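Local coordinates for fructooligosaccharide ABC transporter substrate-binding protein FusA (Streptococcus pneumoniae, PDB 5G62) that captures short- and long-chain fructooligosaccharides, preferring tetrasaccharides and larger, for import by the FusABC-MsmK ABC transporter, at residues M138-K143 with W270-V275; K147-E152 with L164-N169; K3-M8 with E320-W325. The protein carries 2 engineered substitutions. All coordinates share one frame; numbering follows the deposited sequence.

Contact 1. Residues M138-K143 with W270-V275; sequences MAWINK and WDKNNV. With FRU (beta-D-fructofuranose), chain C; FRU (beta-D-fructofuranose), chain B.
Two side-chain torsions set the meeting of Trp140 with Lys272: the indole leaves its strand with CG anti to the carbonyl carbon (chi1 -50°), while CG of Lys272 is wedged between its own backbone N and carbonyl carbon (chi1 70°). The result is a CH-pi contact, with Lys272 CB 3.8 Å from the centroid of the Trp140 six-membered ring and only 14° off the ring normal. From there the extended lysine chain runs over the rim of the same face, CD lying 3.7 Å from Trp140 CZ3, and the two side chains cross at about a right angle. Its ammonium group goes on past the indole to the carbonyl oxygens of Tyr282 and Asn279. The backbone N of Lys272 also sits over this face, 3.6 Å from Trp140 CZ2. A different approach is made by Trp270 O, which lies at the indole edge in the ring plane, 3.8 Å from CZ2, and accepts a hydrogen bond from Arg404. Trp140 NE1 donates to Thr269 O, fixing the ring's rotation.

Beyond the indole the loop is shaped by an Asx turn. Asp271 OD1 accepts from Asn273 N, which comes from above the carboxylate plane, and on its syn lone pair from Asn273 ND2 at 2.8 Å. On either side of this turn in sequence, Trp270 and Asn274 face the sugar. Trp270 NE1 donates a nearly straight bond of 2.9 Å to O6 of the chain B fructose, while C1 of the chain C fructose lies over one face of this ring, toward its rim. Asn274 ND2 reaches O4 of the chain C unit at 2.8 Å. Strand 138-142 thus backs a substrate-contacting loop, in a pocket where a tryptophan face lies against the sugar while indole and amide N-H groups donate to its hydroxyl oxygens, as expected of a carbohydrate-specific solute-binding protein.

Contact 2. Residues K147-E152 with L164-N169; sequences KKLGLE and LEAFKN. With CA (calcium ion), chain F.
Ala166 is the first residue of helix 164-169 to meet the other segment: its CB lies 3.7 Å from Leu151 CD1, and its carbonyl O is 3.8 Å from Leu149 CD1. At Phe167 the ring swings toward the same two leucines. Leu149 CD1 comes in at the ring edge, in its plane, 3.9 Å from Phe167 CD1, whereas Leu151 CD1 approaches obliquely, 4.3 Å from Phe167 CE1. Trp145, from the preceding turn of helix 143-149, adds an edge-to-face contact to this ring. Between the two leucines the chain leaves helix 143-149 through a Schellman motif at Gly150, with positive phi, so Leu149 comes from the helix end and Leu151 from the loop after it.

Next in sequence, Lys168 serves the metal through its backbone: its carbonyl O binds calcium at 2.5 Å, together with Asp171 OD1 and five waters. One of those waters also donates to Phe167 O, at 2.7 Å. Ala179 and Ala180, engineered here, occupy positions that bind calcium in the native protein, which is consistent with so watery a shell. Between side chains the contact is apolar, and no hydrogen bond crosses it, so shape rather than directional bonding sets how the calcium-bearing helix rests against its neighbour.

Contact 3. Residues K3-M8 with E320-W325; sequences KTLKFM and ELTAKW
Leu5 and Thr322 meet where strand 4-8 packs against helix 320-325, and the path of Leu5 shows how. From the backbone its CB points toward the helix. CG comes next, lying 4.3 Å from Leu321 CD2, and the fork then straddles the threonine hydroxyl: Leu5 CD1 and CD2 are each 3.7 Å from Thr322 OG1. That oxygen is not left without polar partners beside the two methyls, because it is hydrogen-bonded to Asn318 O and Asn316 ND2.

Two residues on, Phe7 points the same way and meets Trp325, one helical turn beyond Leu321. With chi1 at -170°, Trp325 swings its CG away from the backbone N, and the indole reaches Phe7. The pair forms a T-shaped (edge-to-face) stack: the edge of Phe7 is directed at the face of the Trp325 six-membered ring, with centroids 4.9 Å apart and planes at 72°. CE2 leads, 3.6 Å from Trp325 CZ3, and CZ follows at 4.0 Å from Trp325 CE3.

The axes of strand 4-8 and helix 320-325 approach to 10.1 Å and are inclined by 70°, so the helix lies steeply across the strand. Strand 4-10 is an inner strand of its sheet, and Ile36 and Ala61 of the adjoining strands also touch Phe7, while Met8 packs against helix 45-54. Lys324 and Glu320 form a salt bridge within the helix. No hydrogen bond links the two segments; the helix is held on the sheet by leucine contacts to Leu321 and the Thr322 hydroxyl at one end and a directional aromatic pair at the other.

How the contacts relate
Contacts 1 and 2 belong to consecutive elements, strand 138-142 running straight into helix 143-149, and they touch where Asn142 O packs on Phe167 CZ, 4.1 Å away. Contact 3 lies on the opposite side of the chain's centre, at a separate mixed sheet and the helix packed on it, its centre about 41 Å from that of contact 1 and 58 Å from that of contact 2. Contacts 1 and 3 are buried and use indole faces, but the first meets a lysine chain beside bound sugar, the third another ring. Contact 2 is only partly buried, a junction of leucine methyls with an alanine and a phenylalanine, next to a hydrated calcium ion. Contact 3 encloses contact 1 along the chain, which encloses contact 2.

Contact 1. Residues M138-K143 with W270-V275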
loop_
_atom_site.group_PDB
_atom_site.type_symbol
_atom_site.label_atom_id
_atom_site.label_comp_id
_atom_site.label_asym_id
_atom_site.label_seq_id
_atom_site.Cartn_x
_atom_site.Cartn_y
_atom_site.Cartn_z
ATOM N N MET A 138 -4.163 -7.503 -6.800
ATOM C CA MET A 138 -4.527 -8.067 -8.090
ATOM C C MET A 138 -4.393 -9.593 -8.067
ATOM O O MET A 138 -3.511 -10.151 -7.411
ATOM C CB MET A 138 -3.644 -7.512 -9.216
ATOM C CG MET A 138 -3.927 -6.045 -9.659
ATOM S SD MET A 138 -2.795 -5.377 -10.874
ATOM C CE MET A 138 -3.080 -6.508 -12.244
ATOM N N ALA A 139 -5.283 -10.249 -8.799
ATOM C CA ALA A 139 -5.307 -11.702 -8.925
ATOM C C ALA A 139 -4.626 -12.095 -10.226
ATOM O O ALA A 139 -4.880 -11.483 -11.262
ATOM C CB ALA A 139 -6.746 -12.235 -8.901
ATOM N N TRP A 140 -3.782 -13.129 -10.162
ATOM C CA TRP A 140 -2.978 -13.647 -11.257
ATOM C C TRP A 140 -3.239 -15.147 -11.362
ATOM O O TRP A 140 -3.503 -15.798 -10.354
ATOM C CB TRP A 140 -1.494 -13.415 -11.003
ATOM C CG TRP A 140 -1.184 -11.999 -10.620
ATOM C CD1 TRP A 140 -1.240 -11.431 -9.356
ATOM C CD2 TRP A 140 -0.836 -10.949 -11.514
ATOM N NE1 TRP A 140 -0.918 -10.097 -9.424
ATOM C CE2 TRP A 140 -0.646 -9.774 -10.729
ATOM C CE3 TRP A 140 -0.617 -10.887 -12.893
ATOM C CZ2 TRP A 140 -0.268 -8.563 -11.295
ATOM C CZ3 TRP A 140 -0.248 -9.678 -13.449
ATOM C CH2 TRP A 140 -0.066 -8.533 -12.648
ATOM N N ILE A 141 -3.170 -15.682 -12.580
ATOM C CA ILE A 141 -3.450 -17.092 -12.846
ATOM C C ILE A 141 -2.361 -17.667 -13.749
ATOM O O ILE A 141 -1.754 -16.962 -14.577
ATOM C CB ILE A 141 -4.869 -17.287 -13.461
ATOM C CG1 ILE A 141 -5.239 -18.788 -13.638
ATOM C CG2 ILE A 141 -4.988 -16.477 -14.766
ATOM C CD1 ILE A 141 -6.741 -19.019 -13.878
ATOM N N ASN A 142 -2.096 -18.962 -13.566
ATOM C CA ASN A 142 -1.095 -19.710 -14.329
ATOM C C ASN A 142 -1.733 -20.136 -15.656
ATOM O O ASN A 142 -2.523 -21.085 -15.718
ATOM C CB ASN A 142 -0.567 -20.890 -13.505
ATOM C CG ASN A 142 0.640 -21.621 -14.172
ATOM O OD1 ASN A 142 0.710 -21.736 -15.381
ATOM N ND2 ASN A 142 1.571 -22.103 -13.352
ATOM N N LYS A 143 -1.424 -19.368 -16.693
ATOM C CA LYS A 143 -1.877 -19.619 -18.056
ATOM C C LYS A 143 -1.210 -20.837 -18.685
ATOM O O LYS A 143 -1.810 -21.463 -19.556
ATOM C CB LYS A 143 -1.572 -18.407 -18.949
ATOM C CG LYS A 143 -2.670 -17.421 -19.142
ATOM C CD LYS A 143 -2.153 -16.187 -19.874
ATOM C CE LYS A 143 -2.312 -16.260 -21.372
ATOM N NZ LYS A 143 -3.611 -15.674 -21.797
ATOM N N TRP A 270 0.820 -7.369 -5.734
ATOM C CA TRP A 270 0.855 -6.105 -6.491
ATOM C C TRP A 270 1.289 -6.319 -7.940
ATOM O O TRP A 270 0.641 -5.822 -8.861
ATOM C CB TRP A 270 1.808 -5.094 -5.849
ATOM C CG TRP A 270 1.837 -3.733 -6.525
ATOM C CD1 TRP A 270 2.728 -3.290 -7.491
ATOM C CD2 TRP A 270 1.021 -2.600 -6.192
ATOM N NE1 TRP A 270 2.483 -1.950 -7.784
ATOM C CE2 TRP A 270 1.442 -1.511 -7.008
ATOM C CE3 TRP A 270 -0.037 -2.400 -5.287
ATOM C CZ2 TRP A 270 0.815 -0.265 -6.963
ATOM C CZ3 TRP A 270 -0.640 -1.146 -5.230
ATOM C CH2 TRP A 270 -0.197 -0.093 -6.045
ATOM N N ASP A 271 2.414 -6.997 -8.135
ATOM C CA ASP A 271 3.044 -7.206 -9.438
ATOM C C ASP A 271 3.595 -8.628 -9.462
ATOM O O ASP A 271 4.444 -8.983 -8.625
ATOM C CB ASP A 271 4.156 -6.160 -9.652
ATOM C CG ASP A 271 4.863 -6.244 -11.019
ATOM O OD1 ASP A 271 4.853 -7.288 -11.711
ATOM O OD2 ASP A 271 5.499 -5.242 -11.374
ATOM N N LYS A 272 3.108 -9.444 -10.415
ATOM C CA LYS A 272 3.579 -10.835 -10.559
ATOM C C LYS A 272 5.106 -10.967 -10.646
ATOM O O LYS A 272 5.665 -12.011 -10.292
ATOM C CB LYS A 272 2.964 -11.478 -11.813
ATOM C CG LYS A 272 3.475 -10.946 -13.132
ATOM C CD LYS A 272 2.806 -11.558 -14.373
ATOM C CE LYS A 272 3.638 -11.257 -15.641
ATOM N NZ LYS A 272 3.026 -11.758 -16.886
ATOM N N ASN A 273 5.796 -9.932 -11.145
ATOM C CA ASN A 273 7.240 -10.018 -11.355
ATOM C C ASN A 273 8.000 -10.139 -10.041
ATOM O O ASN A 273 9.127 -10.625 -10.031
ATOM C CB ASN A 273 7.725 -8.791 -12.160
ATOM C CG ASN A 273 7.307 -8.844 -13.648
ATOM O OD1 ASN A 273 7.943 -9.500 -14.434
ATOM N ND2 ASN A 273 6.281 -8.118 -14.018
ATOM N N ASN A 274 7.402 -9.732 -8.931
ATOM C CA ASN A 274 7.993 -9.947 -7.618
ATOM C C ASN A 274 7.789 -11.359 -7.077
ATOM O O ASN A 274 8.457 -11.718 -6.123
ATOM C CB ASN A 274 7.423 -8.933 -6.614
ATOM C CG ASN A 274 7.734 -7.503 -6.996
ATOM O OD1 ASN A 274 8.839 -7.218 -7.449
ATOM N ND2 ASN A 274 6.757 -6.613 -6.853
ATOM N N VAL A 275 6.886 -12.157 -7.642
ATOM C CA VAL A 275 6.496 -13.423 -7.022
ATOM C C VAL A 275 6.783 -14.597 -7.955
ATOM O O VAL A 275 7.567 -15.471 -7.609
ATOM C CB VAL A 275 5.012 -13.428 -6.593
ATOM C CG1 VAL A 275 4.615 -14.810 -5.965
ATOM C CG2 VAL A 275 4.713 -12.295 -5.598
HETATM C C1 FRU C . 4.462 0.029 -5.377
HETATM C C2 FRU C . 5.539 -0.984 -4.988
HETATM C C3 FRU C . 6.331 -1.560 -6.252
HETATM C C4 FRU C . 6.708 -2.946 -5.786
HETATM C C5 FRU C . 5.586 -3.312 -5.204
HETATM C C6 FRU C . 5.874 -4.358 -4.139
HETATM O O1 FRU C . 5.081 1.224 -5.910
HETATM O O3 FRU C . 7.441 -0.814 -6.504
HETATM O O4 FRU C . 7.150 -3.821 -6.778
HETATM O O5 FRU C . 4.954 -2.001 -4.518
HETATM O O6 FRU C . 4.708 -4.487 -3.426
HETATM C C1 FRU B . 3.119 2.638 -6.172
HETATM C C2 FRU B . 4.244 1.945 -6.882
HETATM C C3 FRU B . 5.153 2.954 -7.720
HETATM C C4 FRU B . 5.727 2.055 -8.748
HETATM C C5 FRU B . 4.631 1.356 -9.120
HETATM C C6 FRU B . 4.950 0.014 -9.693
HETATM O O1 FRU B . 3.502 3.563 -5.218
HETATM O O3 FRU B . 6.081 3.617 -6.935
HETATM O O4 FRU B . 6.226 2.852 -9.770
HETATM O O5 FRU B . 3.755 1.223 -7.788
HETATM O O6 FRU B . 3.797 -0.679 -10.037
#

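Contact 2. Residues K147-E152 with L164-N169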
loop_
_atom_site.group_PDB
_atom_site.type_symbol
_atom_site.label_atom_id
_atom_site.label_comp_id
_atom_site.label_asym_id
_atom_site.label_seq_id
_atom_site.Cartn_x
_atom_site.Cartn_y
_atom_site.Cartn_z
ATOM N N LYS A 147 -3.348 -23.776 -20.458
ATOM C CA LYS A 147 -3.059 -24.291 -21.786
ATOM C C LYS A 147 -2.789 -25.785 -21.743
ATOM O O LYS A 147 -3.312 -26.524 -22.569
ATOM C CB LYS A 147 -1.870 -23.548 -22.391
ATOM C CG LYS A 147 -2.201 -22.130 -22.895
ATOM C CD LYS A 147 -0.899 -21.304 -23.067
ATOM C CE LYS A 147 -1.157 -19.914 -23.609
ATOM N NZ LYS A 147 0.095 -19.132 -23.535
ATOM N N LYS A 148 -2.002 -26.237 -20.770
ATOM C CA LYS A 148 -1.667 -27.647 -20.643
ATOM C C LYS A 148 -2.918 -28.508 -20.445
ATOM O O LYS A 148 -2.988 -29.625 -20.949
ATOM C CB LYS A 148 -0.701 -27.839 -19.474
ATOM C CG LYS A 148 -0.277 -29.248 -19.276
ATOM C CD LYS A 148 0.797 -29.351 -18.219
ATOM C CE LYS A 148 1.152 -30.813 -17.940
ATOM N NZ LYS A 148 2.623 -30.979 -17.845
ATOM N N LEU A 149 -3.893 -28.018 -19.696
ATOM C CA LEU A 149 -5.079 -28.788 -19.361
ATOM C C LEU A 149 -6.232 -28.557 -20.327
ATOM O O LEU A 149 -7.271 -29.194 -20.169
ATOM C CB LEU A 149 -5.526 -28.468 -17.925
ATOM C CG LEU A 149 -4.544 -28.834 -16.810
ATOM C CD1 LEU A 149 -5.009 -28.319 -15.465
ATOM C CD2 LEU A 149 -4.275 -30.339 -16.755
ATOM N N GLY A 150 -6.077 -27.687 -21.318
ATOM C CA GLY A 150 -7.149 -27.443 -22.267
ATOM C C GLY A 150 -8.315 -26.654 -21.706
ATOM O O GLY A 150 -9.458 -26.897 -22.098
ATOM N N LEU A 151 -8.055 -25.729 -20.777
ATOM C CA LEU A 151 -9.069 -24.936 -20.095
ATOM C C LEU A 151 -9.091 -23.508 -20.637
ATOM O O LEU A 151 -8.054 -22.942 -20.954
ATOM C CB LEU A 151 -8.806 -24.882 -18.587
ATOM C CG LEU A 151 -8.695 -26.219 -17.847
ATOM C CD1 LEU A 151 -8.156 -26.059 -16.464
ATOM C CD2 LEU A 151 -10.009 -26.939 -17.827
ATOM N N GLU A 152 -10.273 -22.919 -20.714
ATOM C CA GLU A 152 -10.404 -21.509 -21.022
ATOM C C GLU A 152 -10.247 -20.665 -19.752
ATOM O O GLU A 152 -10.493 -21.130 -18.644
ATOM C CB GLU A 152 -11.759 -21.261 -21.681
ATOM C CG GLU A 152 -11.885 -21.911 -23.058
ATOM C CD GLU A 152 -13.271 -21.744 -23.640
ATOM O OE1 GLU A 152 -14.133 -21.186 -22.930
ATOM O OE2 GLU A 152 -13.508 -22.168 -24.793
ATOM N N LEU A 164 -9.822 -24.404 -10.687
ATOM C CA LEU A 164 -8.982 -24.733 -9.540
ATOM C C LEU A 164 -9.051 -26.231 -9.222
ATOM O O LEU A 164 -8.067 -26.823 -8.784
ATOM C CB LEU A 164 -9.398 -23.913 -8.319
ATOM C CG LEU A 164 -9.236 -22.371 -8.416
ATOM C CD1 LEU A 164 -9.829 -21.702 -7.185
ATOM C CD2 LEU A 164 -7.755 -21.996 -8.670
ATOM N N GLU A 165 -10.223 -26.840 -9.420
ATOM C CA GLU A 165 -10.354 -28.280 -9.208
ATOM C C GLU A 165 -9.550 -29.056 -10.261
ATOM O O GLU A 165 -8.930 -30.069 -9.947
ATOM C CB GLU A 165 -11.837 -28.692 -9.218
ATOM C CG GLU A 165 -12.627 -28.255 -7.987
ATOM C CD GLU A 165 -14.159 -28.555 -8.085
ATOM O OE1 GLU A 165 -14.663 -28.786 -9.184
ATOM O OE2 GLU A 165 -14.865 -28.525 -7.076
ATOM N N ALA A 166 -9.533 -28.576 -11.501
ATOM C CA ALA A 166 -8.678 -29.168 -12.512
ATOM C C ALA A 166 -7.200 -29.043 -12.122
ATOM O O ALA A 166 -6.426 -29.984 -12.303
ATOM C CB ALA A 166 -8.956 -28.517 -13.864
ATOM N N PHE A 167 -6.809 -27.910 -11.523
ATOM C CA PHE A 167 -5.437 -27.750 -11.041
ATOM C C PHE A 167 -5.115 -28.783 -9.967
ATOM O O PHE A 167 -3.995 -29.292 -9.919
ATOM C CB PHE A 167 -5.189 -26.339 -10.470
ATOM C CG PHE A 167 -5.193 -25.221 -11.485
ATOM C CD1 PHE A 167 -5.191 -25.475 -12.851
ATOM C CD2 PHE A 167 -5.191 -23.886 -11.051
ATOM C CE1 PHE A 167 -5.188 -24.420 -13.795
ATOM C CE2 PHE A 167 -5.183 -22.824 -11.980
ATOM C CZ PHE A 167 -5.199 -23.098 -13.354
ATOM N N LYS A 168 -6.076 -29.079 -9.086
ATOM C CA LYS A 168 -5.885 -30.101 -8.067
ATOM C C LYS A 168 -5.940 -31.516 -8.661
ATOM O O LYS A 168 -5.016 -32.304 -8.487
ATOM C CB LYS A 168 -6.935 -29.954 -6.960
ATOM C CG LYS A 168 -6.799 -31.036 -5.905
ATOM C CD LYS A 168 -7.909 -30.976 -4.844
ATOM C CE LYS A 168 -9.234 -31.568 -5.291
ATOM N NZ LYS A 168 -10.072 -31.970 -4.127
ATOM N N ASN A 169 -7.012 -31.846 -9.387
ATOM C CA ASN A 169 -7.218 -33.197 -9.923
ATOM C C ASN A 169 -6.413 -33.509 -11.193
ATOM O O ASN A 169 -6.112 -34.682 -11.451
ATOM C CB ASN A 169 -8.708 -33.404 -10.191
ATOM C CG ASN A 169 -9.515 -33.357 -8.936
ATOM O OD1 ASN A 169 -9.105 -33.911 -7.919
ATOM N ND2 ASN A 169 -10.642 -32.680 -8.972
HETATM CA CA CA F . -2.855 -33.289 -7.820
HETATM O O HOH W 1 -2.279 -31.028 -8.705
HETATM O O HOH W 2 -0.386 -33.067 -7.550
HETATM O O HOH W 3 -2.911 -32.222 -5.632
HETATM O O HOH W 4 -4.411 -34.810 -6.503
HETATM O O HOH W 5 -2.079 -35.474 -6.688
#

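Contact 3. Residues K3-M8 with E320-W325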
loop_
_atom_site.group_PDB
_atom_site.type_symbol
_atom_site.label_atom_id
_atom_site.label_comp_id
_atom_site.label_asym_id
_atom_site.label_seq_id
_atom_site.Cartn_x
_atom_site.Cartn_y
_atom_site.Cartn_z
ATOM N N LYS A 3 26.521 20.628 10.927
ATOM C CA LYS A 3 27.307 19.627 10.232
ATOM C C LYS A 3 26.722 18.212 10.384
ATOM O O LYS A 3 26.847 17.415 9.474
ATOM C CB LYS A 3 28.744 19.659 10.742
ATOM C CG LYS A 3 29.722 18.922 9.851
ATOM C CD LYS A 3 30.107 17.574 10.422
ATOM C CE LYS A 3 30.409 16.606 9.302
ATOM N NZ LYS A 3 31.289 17.234 8.292
ATOM N N THR A 4 26.115 17.898 11.532
ATOM C CA THR A 4 25.594 16.555 11.803
ATOM C C THR A 4 24.188 16.653 12.357
ATOM O O THR A 4 23.887 17.576 13.122
ATOM C CB THR A 4 26.456 15.769 12.809
ATOM O OG1 THR A 4 27.761 15.571 12.276
ATOM C CG2 THR A 4 25.867 14.398 13.069
ATOM N N LEU A 5 23.331 15.717 11.945
ATOM C CA LEU A 5 21.990 15.547 12.488
ATOM C C LEU A 5 21.753 14.061 12.742
ATOM O O LEU A 5 22.320 13.216 12.056
ATOM C CB LEU A 5 20.913 16.116 11.518
ATOM C CG LEU A 5 20.967 17.622 11.175
ATOM C CD1 LEU A 5 20.033 17.907 9.988
ATOM C CD2 LEU A 5 20.546 18.455 12.350
ATOM N N LYS A 6 20.933 13.749 13.742
ATOM C CA LYS A 6 20.574 12.378 14.100
ATOM C C LYS A 6 19.133 12.119 13.660
ATOM O O LYS A 6 18.203 12.743 14.183
ATOM C CB LYS A 6 20.702 12.143 15.605
ATOM C CG LYS A 6 22.021 12.557 16.216
ATOM C CD LYS A 6 22.937 11.366 16.394
ATOM C CE LYS A 6 24.070 11.676 17.366
ATOM N NZ LYS A 6 25.089 12.584 16.774
ATOM N N PHE A 7 18.955 11.214 12.705
ATOM C CA PHE A 7 17.644 10.850 12.182
ATOM C C PHE A 7 17.394 9.371 12.490
ATOM O O PHE A 7 18.265 8.539 12.246
ATOM C CB PHE A 7 17.522 11.027 10.657
ATOM C CG PHE A 7 17.572 12.458 10.139
ATOM C CD1 PHE A 7 17.364 13.542 10.959
ATOM C CD2 PHE A 7 17.783 12.688 8.774
ATOM C CE1 PHE A 7 17.415 14.887 10.426
ATOM C CE2 PHE A 7 17.832 14.009 8.258
ATOM C CZ PHE A 7 17.646 15.093 9.094
ATOM N N MET A 8 16.203 9.060 12.993
ATOM C CA MET A 8 15.695 7.679 12.988
ATOM C C MET A 8 15.100 7.407 11.612
ATOM O O MET A 8 14.539 8.307 10.997
ATOM C CB MET A 8 14.632 7.513 14.072
ATOM C CG MET A 8 14.146 6.094 14.349
ATOM S SD MET A 8 12.544 6.027 15.140
ATOM C CE MET A 8 12.881 6.866 16.686
ATOM N N GLU A 320 16.705 25.406 11.061
ATOM C CA GLU A 320 16.963 25.898 9.712
ATOM C C GLU A 320 17.743 24.871 8.886
ATOM O O GLU A 320 17.438 24.636 7.713
ATOM C CB GLU A 320 17.724 27.244 9.762
ATOM C CG GLU A 320 18.061 27.749 8.398
ATOM C CD GLU A 320 18.617 29.186 8.382
ATOM O OE1 GLU A 320 18.835 29.767 9.462
ATOM O OE2 GLU A 320 18.813 29.702 7.276
ATOM N N LEU A 321 18.776 24.268 9.483
ATOM C CA LEU A 321 19.549 23.260 8.772
ATOM C C LEU A 321 18.672 22.073 8.401
ATOM O O LEU A 321 18.798 21.518 7.308
ATOM C CB LEU A 321 20.724 22.799 9.628
ATOM C CG LEU A 321 21.669 21.806 8.962
ATOM C CD1 LEU A 321 22.262 22.460 7.750
ATOM C CD2 LEU A 321 22.749 21.286 9.919
ATOM N N THR A 322 17.763 21.696 9.300
ATOM C CA THR A 322 16.937 20.519 9.087
ATOM C C THR A 322 15.931 20.785 7.983
ATOM O O THR A 322 15.735 19.950 7.090
ATOM C CB THR A 322 16.235 20.123 10.384
ATOM O OG1 THR A 322 17.216 19.838 11.392
ATOM C CG2 THR A 322 15.278 18.868 10.157
ATOM N N ALA A 323 15.303 21.958 8.012
ATOM C CA ALA A 323 14.351 22.320 6.972
ATOM C C ALA A 323 15.020 22.393 5.610
ATOM O O ALA A 323 14.430 21.993 4.603
ATOM C CB ALA A 323 13.683 23.643 7.314
ATOM N N LYS A 324 16.254 22.898 5.556
ATOM C CA LYS A 324 16.948 22.956 4.279
ATOM C C LYS A 324 17.358 21.563 3.804
ATOM O O LYS A 324 17.263 21.260 2.608
ATOM C CB LYS A 324 18.152 23.901 4.379
ATOM C CG LYS A 324 17.718 25.371 4.470
ATOM C CD LYS A 324 18.893 26.330 4.504
ATOM C CE LYS A 324 18.401 27.759 4.277
ATOM N NZ LYS A 324 19.515 28.703 4.598
ATOM N N TRP A 325 17.808 20.698 4.716
ATOM C CA TRP A 325 18.055 19.302 4.337
ATOM C C TRP A 325 16.794 18.666 3.761
ATOM O O TRP A 325 16.853 17.984 2.739
ATOM C CB TRP A 325 18.565 18.486 5.529
ATOM C CG TRP A 325 19.069 17.106 5.146
ATOM C CD1 TRP A 325 20.346 16.754 4.859
ATOM C CD2 TRP A 325 18.279 15.914 4.989
ATOM N NE1 TRP A 325 20.413 15.444 4.528
ATOM C CE2 TRP A 325 19.160 14.891 4.606
ATOM C CE3 TRP A 325 16.920 15.619 5.147
ATOM C CZ2 TRP A 325 18.731 13.570 4.384
ATOM C CZ3 TRP A 325 16.487 14.296 4.918
ATOM C CH2 TRP A 325 17.399 13.302 4.537
#